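Local coordinates for protein Hia (Adhesin) (Haemophilus influenzae, PDB 3EMF) that probably mediates attachment of the bacterium to host cells as a trimeric autotransporter adhesin, of which this chain forms one copy of binding domain 2, at residues V5-K10 with D54-T59; K10-A15 with A27-Q32; T20-A25 with N42-S47; G37-N42 with V60-K65; L66-S71 with Q82-A87. All coordinates share one frame; numbering follows the deposited sequence.

Contact 1 (V5-K10 with D54-T59)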
# COMPACT_ATOMS: atom_id res chain seq x y z
N VAL A 5 -6.06 -5.98 22.99
CA VAL A 5 -4.75 -5.39 22.75
C VAL A 5 -4.89 -3.97 22.22
O VAL A 5 -5.66 -3.71 21.30
CB VAL A 5 -3.94 -6.22 21.72
CG1 VAL A 5 -2.65 -5.51 21.34
CG2 VAL A 5 -3.67 -7.62 22.25
N THR A 6 -4.13 -3.06 22.81
CA THR A 6 -4.14 -1.66 22.38
C THR A 6 -2.73 -1.10 22.30
O THR A 6 -1.80 -1.66 22.87
CB THR A 6 -4.96 -0.79 23.35
OG1 THR A 6 -4.28 -0.68 24.61
CG2 THR A 6 -6.34 -1.40 23.58
N ASN A 7 -2.56 0.00 21.58
CA ASN A 7 -1.33 0.77 21.65
C ASN A 7 -1.64 2.26 21.52
O ASN A 7 -2.80 2.63 21.38
CB ASN A 7 -0.27 0.26 20.65
CG ASN A 7 -0.70 0.40 19.21
OD1 ASN A 7 -1.37 1.36 18.85
ND2 ASN A 7 -0.30 -0.56 18.37
N LYS A 8 -0.62 3.10 21.59
CA LYS A 8 -0.83 4.55 21.69
C LYS A 8 -0.70 5.29 20.36
O LYS A 8 -0.74 6.51 20.33
CB LYS A 8 0.15 5.15 22.71
CG LYS A 8 -0.28 5.07 24.17
CD LYS A 8 0.85 5.56 25.08
CE LYS A 8 0.40 5.73 26.53
NZ LYS A 8 1.42 6.46 27.36
N LEU A 9 -0.56 4.55 19.26
CA LEU A 9 -0.49 5.16 17.93
C LEU A 9 -1.68 6.05 17.61
O LEU A 9 -2.84 5.67 17.82
CB LEU A 9 -0.38 4.09 16.84
CG LEU A 9 0.88 3.23 16.83
CD1 LEU A 9 0.74 2.06 15.83
CD2 LEU A 9 2.12 4.10 16.52
N LYS A 10 -1.39 7.23 17.06
CA LYS A 10 -2.43 8.16 16.63
C LYS A 10 -2.49 8.18 15.12
O LYS A 10 -1.63 7.62 14.44
CB LYS A 10 -2.14 9.57 17.13
CG LYS A 10 -1.78 9.67 18.61
CD LYS A 10 -1.38 11.10 18.98
CE LYS A 10 -0.92 11.19 20.44
NZ LYS A 10 -2.00 10.82 21.39
N ASP A 54 9.20 0.04 18.40
CA ASP A 54 9.09 -1.06 17.43
C ASP A 54 8.47 -2.33 18.01
O ASP A 54 7.59 -2.92 17.38
CB ASP A 54 10.47 -1.40 16.85
CG ASP A 54 10.92 -0.41 15.76
OD1 ASP A 54 10.10 0.41 15.28
OD2 ASP A 54 12.11 -0.45 15.38
N ASN A 55 8.92 -2.77 19.19
CA ASN A 55 8.48 -4.06 19.74
C ASN A 55 7.16 -3.96 20.50
O ASN A 55 7.03 -4.46 21.62
CB ASN A 55 9.55 -4.69 20.64
CG ASN A 55 10.74 -5.23 19.85
OD1 ASN A 55 10.61 -5.57 18.67
ND2 ASN A 55 11.89 -5.31 20.50
N THR A 56 6.19 -3.31 19.87
CA THR A 56 4.86 -3.12 20.43
C THR A 56 3.92 -3.92 19.55
O THR A 56 4.11 -3.98 18.32
CB THR A 56 4.47 -1.63 20.37
OG1 THR A 56 5.46 -0.87 21.08
CG2 THR A 56 3.09 -1.39 20.98
N ALA A 57 2.93 -4.55 20.16
CA ALA A 57 1.89 -5.26 19.42
C ALA A 57 1.18 -4.31 18.46
O ALA A 57 0.75 -3.23 18.85
CB ALA A 57 0.88 -5.87 20.38
N ALA A 58 1.09 -4.71 17.19
CA ALA A 58 0.24 -4.00 16.25
C ALA A 58 -1.20 -4.52 16.43
O ALA A 58 -1.41 -5.68 16.77
CB ALA A 58 0.70 -4.20 14.83
N THR A 59 -2.18 -3.65 16.22
CA THR A 59 -3.58 -4.06 16.35
C THR A 59 -4.28 -4.08 14.99
O THR A 59 -3.80 -3.50 14.03
CB THR A 59 -4.36 -3.12 17.27
OG1 THR A 59 -4.56 -1.87 16.59
CG2 THR A 59 -3.60 -2.90 18.57
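Two irregular backbone runs meet here with their touching parts, residues 5-7 and 56-59, directed 117° apart, and the nearest CA atoms, those of Thr6 and Thr59, stand 6.5 Å from each other. Asn7 carries the polar link. Its CG lies between the backbone N and the carbonyl carbon (chi1 63°), which aims the amide across the gap so that ND2 donates to Ala57 O at 2.9 Å, with 154° at the hydrogen. The acceptor lies close to the Asn7 amide plane. The other end of the amide, OD1, takes a weak bond from Leu9 N in its own segment, so both ends help to fix the rotation of the group. The contact belongs to the N-terminal part of the HiaBD2 domain, where Thr59 is the N-cap of helix 60-63 and its OG1 accepts from Asn62 N. With OG1 so engaged, the Thr59 methyl CG2 is the branch that faces segment 5-10, 3.5 Å from Val5 O. Val5 CG1, anti to the backbone N, reaches Ala57 CB at 3.7 Å. Beyond the amide link, Asn7 CB rests 3.8 Å from Thr56 CG2, and Val60 of the second subunit packs on both Asn7 and Thr56.

Contact 2 (K10-A15 with A27-Q32)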
# COMPACT_ATOMS: atom_id res chain seq x y z
N LYS A 10 -1.39 7.23 17.06
CA LYS A 10 -2.43 8.16 16.63
C LYS A 10 -2.49 8.18 15.12
O LYS A 10 -1.63 7.62 14.44
CB LYS A 10 -2.14 9.57 17.13
CG LYS A 10 -1.78 9.67 18.61
CD LYS A 10 -1.38 11.10 18.98
CE LYS A 10 -0.92 11.19 20.44
NZ LYS A 10 -2.00 10.82 21.39
N ALA A 11 -3.52 8.84 14.60
CA ALA A 11 -3.64 9.07 13.18
C ALA A 11 -3.21 10.49 12.89
O ALA A 11 -3.28 11.37 13.75
CB ALA A 11 -5.09 8.87 12.75
N TYR A 12 -2.76 10.74 11.68
CA TYR A 12 -2.57 12.11 11.26
C TYR A 12 -3.90 12.85 11.37
O TYR A 12 -4.96 12.27 11.10
CB TYR A 12 -2.06 12.16 9.85
CG TYR A 12 -0.62 11.74 9.75
CD1 TYR A 12 0.38 12.51 10.31
CD2 TYR A 12 -0.27 10.54 9.13
CE1 TYR A 12 1.71 12.11 10.23
CE2 TYR A 12 1.04 10.14 9.04
CZ TYR A 12 2.03 10.93 9.59
OH TYR A 12 3.35 10.52 9.50
N GLY A 13 -3.84 14.11 11.78
CA GLY A 13 -5.03 14.95 11.96
C GLY A 13 -5.49 14.99 13.40
O GLY A 13 -6.34 15.81 13.75
N ASP A 14 -4.95 14.10 14.22
CA ASP A 14 -5.33 14.05 15.63
C ASP A 14 -4.90 15.36 16.28
O ASP A 14 -3.80 15.87 16.02
CB ASP A 14 -4.65 12.85 16.32
CG ASP A 14 -5.20 12.58 17.72
OD1 ASP A 14 -5.23 13.50 18.57
OD2 ASP A 14 -5.57 11.41 17.99
N ALA A 15 -5.75 15.90 17.15
CA ALA A 15 -5.54 17.23 17.73
C ALA A 15 -4.33 17.37 18.65
O ALA A 15 -3.77 18.46 18.76
CB ALA A 15 -6.80 17.70 18.46
N ALA A 27 4.90 17.18 10.39
CA ALA A 27 4.01 18.34 10.50
C ALA A 27 3.21 18.55 9.22
O ALA A 27 2.02 18.86 9.26
CB ALA A 27 4.82 19.59 10.82
N GLU A 28 3.89 18.42 8.08
CA GLU A 28 3.26 18.60 6.77
C GLU A 28 2.16 17.58 6.51
O GLU A 28 1.14 17.88 5.89
CB GLU A 28 4.31 18.56 5.64
CG GLU A 28 5.26 19.76 5.62
CD GLU A 28 6.23 19.77 4.43
OE1 GLU A 28 6.57 18.68 3.91
OE2 GLU A 28 6.66 20.87 4.03
N LYS A 29 2.37 16.35 6.97
CA LYS A 29 1.34 15.35 6.85
C LYS A 29 0.19 15.60 7.83
O LYS A 29 -0.98 15.41 7.50
CB LYS A 29 1.92 13.94 7.08
CG LYS A 29 2.89 13.56 5.97
CD LYS A 29 3.54 12.17 6.22
CE LYS A 29 4.67 11.92 5.21
NZ LYS A 29 5.19 10.49 5.25
N GLN A 30 0.55 16.00 9.04
CA GLN A 30 -0.43 16.22 10.09
C GLN A 30 -1.52 17.20 9.68
O GLN A 30 -2.69 17.03 10.06
CB GLN A 30 0.28 16.67 11.37
CG GLN A 30 -0.62 17.28 12.44
CD GLN A 30 -1.45 16.25 13.19
OE1 GLN A 30 -1.39 15.06 12.91
NE2 GLN A 30 -2.29 16.73 14.12
N VAL A 31 -1.16 18.21 8.88
CA VAL A 31 -2.10 19.31 8.56
C VAL A 31 -2.82 19.16 7.23
O VAL A 31 -3.68 20.00 6.89
CB VAL A 31 -1.39 20.68 8.55
CG1 VAL A 31 -0.83 21.00 9.92
CG2 VAL A 31 -0.29 20.71 7.47
N GLN A 32 -2.49 18.12 6.46
CA GLN A 32 -3.15 17.86 5.18
C GLN A 32 -4.34 16.90 5.28
O GLN A 32 -4.21 15.79 5.79
CB GLN A 32 -2.13 17.33 4.17
CG GLN A 32 -1.12 18.35 3.70
CD GLN A 32 -0.14 17.77 2.70
OE1 GLN A 32 -0.43 17.71 1.50
NE2 GLN A 32 1.01 17.32 3.19
O HOH W 1 -0.88 12.66 14.52
O HOH W 2 -1.82 19.11 16.54
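A type II beta turn from Ala11 to Asp14 is clasped by the last turn of helix 24-30, and two neighbouring helix residues do the work in different ways. Lys29 lies obliquely across the Tyr12 ring: its CB sits over one face, 3.9 Å from the ring centroid and 20° off the ring normal, a CH-pi contact displaced toward the rim at CE1. The lysine chain then runs extended, so that CD passes 3.7 Å from Tyr12 OH while NZ travels on to Ala87 O of the second subunit. Gln30 instead turns its amide to the turn backbone. Its CG is anti to the backbone N (chi1 165°) and the chain bends at chi2 (75°), which presents OE1 to Gly13 N and NE2 to Asp14 O. OE1 accepts from Gly13 N at 2.9 Å, the donor standing well above the plane of the amide carbonyl. NE2 gives a short bond of 2.6 Å to Asp14 O, which lies nearly in the glutamine amide plane. Gly13 adopts positive phi, as expected at the third position of this turn type. The amide is thereby gripped at both ends, and Tyr12 is held further by backbone bonds to Gly37 and Leu38. A water adds a second hold on the oxygen, donating to Gln30 OE1 at 2.9 Å and also to Ala11 O.

Contact 3 (T20-A25 with N42-S47)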
# COMPACT_ATOMS: atom_id res chain seq x y z
N THR A 20 6.23 20.77 18.03
CA THR A 20 7.59 21.01 18.50
C THR A 20 8.48 19.78 18.41
O THR A 20 9.62 19.84 17.95
CB THR A 20 7.60 21.51 19.96
OG1 THR A 20 7.14 22.86 20.01
CG2 THR A 20 9.01 21.45 20.53
N ASN A 21 7.93 18.65 18.86
CA ASN A 21 8.69 17.41 19.03
C ASN A 21 8.90 16.63 17.74
O ASN A 21 9.65 15.66 17.72
CB ASN A 21 7.99 16.49 20.04
CG ASN A 21 7.72 17.17 21.36
OD1 ASN A 21 8.37 18.16 21.70
ND2 ASN A 21 6.78 16.63 22.11
N ASN A 22 8.22 17.04 16.67
CA ASN A 22 8.26 16.27 15.43
C ASN A 22 8.87 17.06 14.28
O ASN A 22 9.05 18.26 14.39
CB ASN A 22 6.85 15.78 15.08
CG ASN A 22 6.35 14.74 16.06
OD1 ASN A 22 6.71 13.57 15.95
ND2 ASN A 22 5.53 15.15 17.02
N SER A 23 9.18 16.37 13.19
CA SER A 23 9.86 16.98 12.05
C SER A 23 8.92 17.78 11.16
O SER A 23 7.70 17.64 11.26
CB SER A 23 10.48 15.89 11.19
OG SER A 23 9.44 15.11 10.64
N ILE A 24 9.50 18.58 10.27
CA ILE A 24 8.73 19.31 9.27
C ILE A 24 7.97 18.36 8.36
O ILE A 24 6.86 18.67 7.92
CB ILE A 24 9.64 20.24 8.42
CG1 ILE A 24 10.20 21.38 9.27
CG2 ILE A 24 8.87 20.79 7.23
CD1 ILE A 24 10.71 22.58 8.46
N ALA A 25 8.56 17.20 8.08
CA ALA A 25 7.94 16.22 7.20
C ALA A 25 6.65 15.68 7.80
O ALA A 25 5.65 15.51 7.10
CB ALA A 25 8.92 15.06 6.90
N ASN A 42 5.34 7.55 12.82
CA ASN A 42 6.62 8.19 13.11
C ASN A 42 6.57 9.29 14.17
O ASN A 42 7.41 10.19 14.17
CB ASN A 42 7.22 8.73 11.82
CG ASN A 42 8.73 8.86 11.90
OD1 ASN A 42 9.31 9.81 11.36
ND2 ASN A 42 9.37 7.92 12.58
N GLU A 43 5.60 9.21 15.08
CA GLU A 43 5.44 10.24 16.11
C GLU A 43 6.49 10.14 17.23
O GLU A 43 6.73 9.07 17.80
CB GLU A 43 4.03 10.22 16.70
CG GLU A 43 3.62 11.54 17.38
CD GLU A 43 2.15 11.56 17.82
OE1 GLU A 43 1.47 10.51 17.70
OE2 GLU A 43 1.67 12.62 18.28
N LYS A 44 7.10 11.27 17.55
CA LYS A 44 8.22 11.32 18.50
C LYS A 44 7.85 12.06 19.78
O LYS A 44 6.85 12.80 19.82
CB LYS A 44 9.42 11.98 17.84
CG LYS A 44 10.12 11.06 16.87
CD LYS A 44 11.01 11.83 15.92
CE LYS A 44 12.03 10.89 15.32
NZ LYS A 44 11.40 9.61 14.92
N ASN A 45 8.66 11.88 20.82
CA ASN A 45 8.47 12.66 22.05
C ASN A 45 9.50 13.78 22.16
O ASN A 45 10.17 14.12 21.18
CB ASN A 45 8.47 11.76 23.30
CG ASN A 45 9.71 10.88 23.39
OD1 ASN A 45 9.64 9.76 23.90
ND2 ASN A 45 10.83 11.37 22.88
N ALA A 46 9.62 14.38 23.34
CA ALA A 46 10.61 15.44 23.54
C ALA A 46 12.02 14.96 23.19
O ALA A 46 12.85 15.73 22.69
CB ALA A 46 10.57 15.95 24.97
N SER A 47 12.28 13.67 23.43
CA SER A 47 13.62 13.09 23.28
C SER A 47 13.98 12.77 21.83
O SER A 47 15.07 12.28 21.55
CB SER A 47 13.74 11.80 24.11
OG SER A 47 13.31 11.99 25.45
O HOH W 3 4.97 14.34 21.13
O HOH W 4 8.26 13.45 13.53
O HOH W 5 3.22 14.52 19.08
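Lys44 N donates to Asn22 OD1 at 2.8 Å, the one direct hydrogen bond between the segments. The N-H...O angle is 160°, and the donor lies in the carbonyl plane on a lone pair of OD1, so the bond is well formed at both ends. Around it the packing is light: Lys44 CB is 3.7 Å from Asn21 O, and Asn21 CB lies 3.4 Å from Asn45 O. Asn22 CG is anti to its carbonyl carbon (chi1 -68°), and chi2 of -80° turns OD1 toward Lys44 N. The opposite end of that amide is fixed from its own side of the contact, because ND2 donates to Asn18 O. Water completes the next shell. One molecule donates to Asn22 OD1 at 2.9 Å while accepting from Ser23 N, giving the oxygen a second donor beside Lys44 N. Another spans the gap from Asn21 ND2 to Lys44 O, donating to the latter at 2.8 Å. A third donates to Glu43 OE2 and receives a weak bond from Asn22 ND2. This hydrated seam is at the surface, and no other subunit touches it. Farther out, Glu43 is paired through its backbone with Leu51, while Ser23 caps helix 24-30 by accepting from Asp26 N at its OG. It is thus a loop-to-loop contact just before the Ser23 N-cap, joining the approach to helix 24-30 to loop 42-47.

Contact 4 (G37-N42 with V60-K65)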
# COMPACT_ATOMS: atom_id res chain seq x y z
N GLY A 37 -6.43 10.60 9.14
CA GLY A 37 -6.90 9.27 9.45
C GLY A 37 -5.92 8.15 9.12
O GLY A 37 -6.13 7.00 9.50
N LEU A 38 -4.85 8.45 8.40
CA LEU A 38 -3.81 7.44 8.20
C LEU A 38 -3.01 7.32 9.48
O LEU A 38 -2.86 8.30 10.21
CB LEU A 38 -2.88 7.79 7.02
CG LEU A 38 -3.50 7.87 5.63
CD1 LEU A 38 -2.42 8.16 4.55
CD2 LEU A 38 -4.22 6.57 5.32
N LEU A 39 -2.47 6.13 9.75
CA LEU A 39 -1.71 5.87 10.96
C LEU A 39 -0.48 6.76 10.99
O LEU A 39 0.22 6.92 9.99
CB LEU A 39 -1.30 4.40 11.02
CG LEU A 39 -0.99 3.78 12.38
CD1 LEU A 39 -2.19 3.94 13.32
CD2 LEU A 39 -0.62 2.30 12.22
N ASN A 40 -0.22 7.35 12.14
CA ASN A 40 1.00 8.10 12.32
C ASN A 40 2.06 7.20 12.96
O ASN A 40 2.11 7.05 14.17
CB ASN A 40 0.77 9.35 13.18
CG ASN A 40 2.03 10.18 13.30
OD1 ASN A 40 3.09 9.76 12.84
ND2 ASN A 40 1.93 11.35 13.92
N LEU A 41 2.89 6.59 12.14
CA LEU A 41 3.86 5.63 12.65
C LEU A 41 5.10 6.30 13.21
O LEU A 41 5.83 5.71 14.01
CB LEU A 41 4.22 4.61 11.56
CG LEU A 41 3.18 3.52 11.32
CD1 LEU A 41 3.61 2.63 10.16
CD2 LEU A 41 2.96 2.69 12.57
N ASN A 42 5.34 7.55 12.82
CA ASN A 42 6.62 8.19 13.11
C ASN A 42 6.57 9.29 14.17
O ASN A 42 7.41 10.19 14.17
CB ASN A 42 7.22 8.73 11.82
CG ASN A 42 8.73 8.86 11.90
OD1 ASN A 42 9.31 9.81 11.36
ND2 ASN A 42 9.37 7.92 12.58
N VAL A 60 -5.42 -4.75 14.93
CA VAL A 60 -6.23 -4.74 13.72
C VAL A 60 -6.69 -3.32 13.43
O VAL A 60 -6.74 -2.91 12.29
CB VAL A 60 -7.42 -5.72 13.82
CG1 VAL A 60 -8.32 -5.64 12.57
CG2 VAL A 60 -6.89 -7.16 14.04
N GLY A 61 -7.00 -2.54 14.47
CA GLY A 61 -7.29 -1.14 14.26
C GLY A 61 -6.17 -0.40 13.52
O GLY A 61 -6.42 0.48 12.70
N ASN A 62 -4.93 -0.76 13.82
CA ASN A 62 -3.78 -0.17 13.13
C ASN A 62 -3.81 -0.52 11.64
O ASN A 62 -3.56 0.34 10.79
CB ASN A 62 -2.46 -0.67 13.72
CG ASN A 62 -2.20 -0.21 15.15
OD1 ASN A 62 -2.72 0.81 15.62
ND2 ASN A 62 -1.34 -0.97 15.85
N LEU A 63 -4.10 -1.77 11.31
CA LEU A 63 -4.13 -2.20 9.90
C LEU A 63 -5.14 -1.39 9.13
O LEU A 63 -4.95 -1.12 7.95
CB LEU A 63 -4.49 -3.67 9.77
CG LEU A 63 -3.67 -4.65 10.62
CD1 LEU A 63 -4.02 -6.09 10.27
CD2 LEU A 63 -2.22 -4.38 10.39
N ARG A 64 -6.23 -0.99 9.81
CA ARG A 64 -7.33 -0.30 9.17
C ARG A 64 -6.94 1.14 8.85
O ARG A 64 -7.67 1.84 8.17
CB ARG A 64 -8.58 -0.34 10.04
CG ARG A 64 -9.13 -1.74 10.24
CD ARG A 64 -10.44 -1.76 11.01
NE ARG A 64 -11.05 -3.09 10.92
CZ ARG A 64 -11.41 -3.82 11.96
NH1 ARG A 64 -11.26 -3.35 13.19
NH2 ARG A 64 -11.95 -5.02 11.77
N LYS A 65 -5.79 1.58 9.35
CA LYS A 65 -5.35 2.95 9.12
C LYS A 65 -4.09 3.02 8.26
O LYS A 65 -3.51 4.09 8.08
CB LYS A 65 -5.10 3.66 10.45
CG LYS A 65 -6.33 3.78 11.31
CD LYS A 65 -6.03 4.71 12.48
CE LYS A 65 -7.29 4.98 13.30
NZ LYS A 65 -7.91 3.73 13.83
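Leu39 enters the contact from CB, which lies 3.7 Å from Lys65 O and 3.9 Å from Lys65 CB. CG is anti to the backbone N (chi1 -157°), and this sends the branched end toward helix 60-63. There the two methyls separate: CD2 settles 3.8 Å from Asn62 CB, while CD1 comes 4.0 Å from Lys65 CD. The leucine therefore crosses the lysine chain at about a right angle and lies obliquely to Asn62. At its root, Leu39 N donates to Lys65 O at 2.8 Å with 158° at the hydrogen, the donor standing 34° out of the carbonyl plane. Leu38 CA makes a CA-H...O contact to Lys65 O at 3.4 Å, so that oxygen is met by two consecutive residues of the loop. Lys65 in turn lays its CB, CG and CD alongside Gly37 O, with CB nearest at 3.6 Å, before the chain bends at chi4. Leu38 points the other way from Leu39, as consecutive residues of an extended run do. The contact is buried and lies at the subunit interface: Leu63 of the second subunit packs on both Leu39 and Asn62. Within the chain, loop 37-42 of the N-terminal HiaBD2 region is held between the turn at Tyr12, bonded to the Gly37 and Leu38 backbone, and helix 60-63, with Leu38 reaching over to strand 80-85 at Gln83 and Lys85.

Contact 5 (L66-S71 with Q82-A87)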
# COMPACT_ATOMS: atom_id res chain seq x y z
N LEU A 66 -3.68 1.88 7.72
CA LEU A 66 -2.56 1.84 6.80
C LEU A 66 -2.94 2.32 5.40
O LEU A 66 -4.07 2.13 4.94
CB LEU A 66 -2.03 0.41 6.70
CG LEU A 66 -1.40 -0.21 7.94
CD1 LEU A 66 -0.98 -1.65 7.59
CD2 LEU A 66 -0.22 0.59 8.42
N GLY A 67 -2.00 2.95 4.72
CA GLY A 67 -2.28 3.42 3.39
C GLY A 67 -1.22 4.34 2.87
O GLY A 67 -0.24 4.64 3.55
N TRP A 68 -1.39 4.74 1.62
CA TRP A 68 -0.51 5.73 1.03
C TRP A 68 -1.39 6.75 0.32
O TRP A 68 -2.57 6.49 0.05
CB TRP A 68 0.50 5.07 0.06
CG TRP A 68 -0.09 4.13 -0.94
CD1 TRP A 68 -0.45 2.82 -0.74
CD2 TRP A 68 -0.36 4.41 -2.32
NE1 TRP A 68 -0.93 2.28 -1.91
CE2 TRP A 68 -0.87 3.23 -2.90
CE3 TRP A 68 -0.21 5.54 -3.14
CZ2 TRP A 68 -1.25 3.16 -4.24
CZ3 TRP A 68 -0.58 5.46 -4.46
CH2 TRP A 68 -1.09 4.28 -5.00
N VAL A 69 -0.82 7.91 0.01
CA VAL A 69 -1.59 8.98 -0.61
C VAL A 69 -1.38 9.02 -2.13
O VAL A 69 -0.26 8.97 -2.63
CB VAL A 69 -1.24 10.33 0.02
CG1 VAL A 69 -1.97 11.43 -0.70
CG2 VAL A 69 -1.58 10.32 1.52
N LEU A 70 -2.49 9.11 -2.85
CA LEU A 70 -2.48 9.16 -4.29
C LEU A 70 -2.95 10.54 -4.75
O LEU A 70 -4.02 11.00 -4.35
CB LEU A 70 -3.41 8.09 -4.85
CG LEU A 70 -3.75 8.18 -6.33
CD1 LEU A 70 -2.57 7.82 -7.19
CD2 LEU A 70 -4.93 7.27 -6.64
N SER A 71 -2.15 11.19 -5.58
CA SER A 71 -2.45 12.56 -5.99
C SER A 71 -2.34 12.74 -7.49
O SER A 71 -1.57 12.04 -8.15
CB SER A 71 -1.48 13.52 -5.30
OG SER A 71 -1.68 13.50 -3.90
N GLN A 82 -6.23 11.53 -2.68
CA GLN A 82 -7.07 10.52 -2.04
C GLN A 82 -6.16 9.56 -1.29
O GLN A 82 -4.95 9.53 -1.54
CB GLN A 82 -7.89 9.74 -3.08
CG GLN A 82 -8.68 10.59 -4.05
CD GLN A 82 -7.97 10.78 -5.38
OE1 GLN A 82 -6.74 10.92 -5.44
NE2 GLN A 82 -8.74 10.80 -6.45
N GLN A 83 -6.75 8.77 -0.40
CA GLN A 83 -6.00 7.76 0.33
C GLN A 83 -6.24 6.41 -0.26
O GLN A 83 -7.39 6.01 -0.44
CB GLN A 83 -6.43 7.70 1.78
CG GLN A 83 -6.34 8.99 2.47
CD GLN A 83 -6.74 8.90 3.91
OE1 GLN A 83 -7.40 7.95 4.34
NE2 GLN A 83 -6.34 9.90 4.69
N VAL A 84 -5.16 5.70 -0.54
CA VAL A 84 -5.27 4.32 -0.94
C VAL A 84 -5.02 3.46 0.29
O VAL A 84 -3.89 3.32 0.76
CB VAL A 84 -4.25 3.99 -2.01
CG1 VAL A 84 -4.43 2.53 -2.47
CG2 VAL A 84 -4.43 4.95 -3.16
N LYS A 85 -6.10 2.89 0.81
CA LYS A 85 -5.99 2.06 2.00
C LYS A 85 -6.00 0.61 1.62
O LYS A 85 -6.08 0.27 0.43
CB LYS A 85 -7.10 2.42 2.99
CG LYS A 85 -6.93 3.86 3.51
CD LYS A 85 -6.96 3.94 5.03
CE LYS A 85 -8.36 3.75 5.57
NZ LYS A 85 -8.45 4.15 7.01
N HIS A 86 -5.91 -0.28 2.61
CA HIS A 86 -5.90 -1.68 2.26
C HIS A 86 -7.17 -2.02 1.49
O HIS A 86 -8.28 -1.59 1.88
CB HIS A 86 -5.84 -2.57 3.49
CG HIS A 86 -6.07 -4.01 3.17
ND1 HIS A 86 -7.27 -4.64 3.39
CD2 HIS A 86 -5.26 -4.92 2.59
CE1 HIS A 86 -7.19 -5.89 2.96
NE2 HIS A 86 -5.97 -6.09 2.48
N ALA A 87 -7.01 -2.79 0.42
CA ALA A 87 -8.12 -3.30 -0.39
C ALA A 87 -8.84 -2.24 -1.20
O ALA A 87 -9.91 -2.48 -1.76
CB ALA A 87 -9.12 -4.12 0.47
O HOH W 6 -5.96 0.03 5.58
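Strands 67-74 and 80-85 form an antiparallel hairpin in the Trp-ring domain, and its tight part centres on Trp68 and Val84. These face each other as a hydrogen-bonded pair, with Val84 N to Trp68 O at 2.8 Å nearly along the C=O axis and Trp68 N to Val84 O at 3.0 Å. Trp68 CG takes the crowded position between the backbone N and the carbonyl carbon (chi1 49°), which swings the indole over its cross-strand partner. Val84 CB lies over the ring face, 3.8 Å from the centroid of the five-membered ring and 19° off its normal, a CH-pi contact. Val84 CG1 lies 3.6 Å from Trp68 NE1, and CG2 meets Leu70 CB at 3.7 Å. Leu70 and Gln82 form the next hydrogen-bonded pair, with Leu70 N to Gln82 O at 2.8 Å. Toward Leu66, by contrast, a water donates to Leu66 O and accepts from His86 N, bridging backbone groups that make no direct bond. Lys85 runs its aliphatic chain past Leu66 O, with CD at 3.4 Å, and its NZ goes to Arg64 O. Trp68 also meets Trp68 of both other subunits edge-to-face, and the sheet runs on in parallel through Val69, Leu70 and Ser71 into the second subunit. The contacts are consistent with an apolar tryptophan cluster where the three subunits meet, with a water bridge at the Leu66 end.

Contacts 1 to 4 tie together the non-strand part of the chain, and contact 5 forms the hairpin of the Trp-ring domain. Contact 4 is the junction: its centre lies about 10 Å from that of contact 1, 12 Å from contact 2 and 11 Å from contact 5. Lys10 O probably accepts from Asn40 N, joining segments 5-10 and 37-42, while Arg64 O and Lys85 NZ, 2.7 Å apart, link contact 4 to the hairpin. Contacts 2 and 3 share helix 24-30. Contact 3 is the most peripheral to the trimer interface, about 23 Å between centres from contact 5 and untouched by other subunits, whereas the other four contacts all meet neighbouring chains of the trimer.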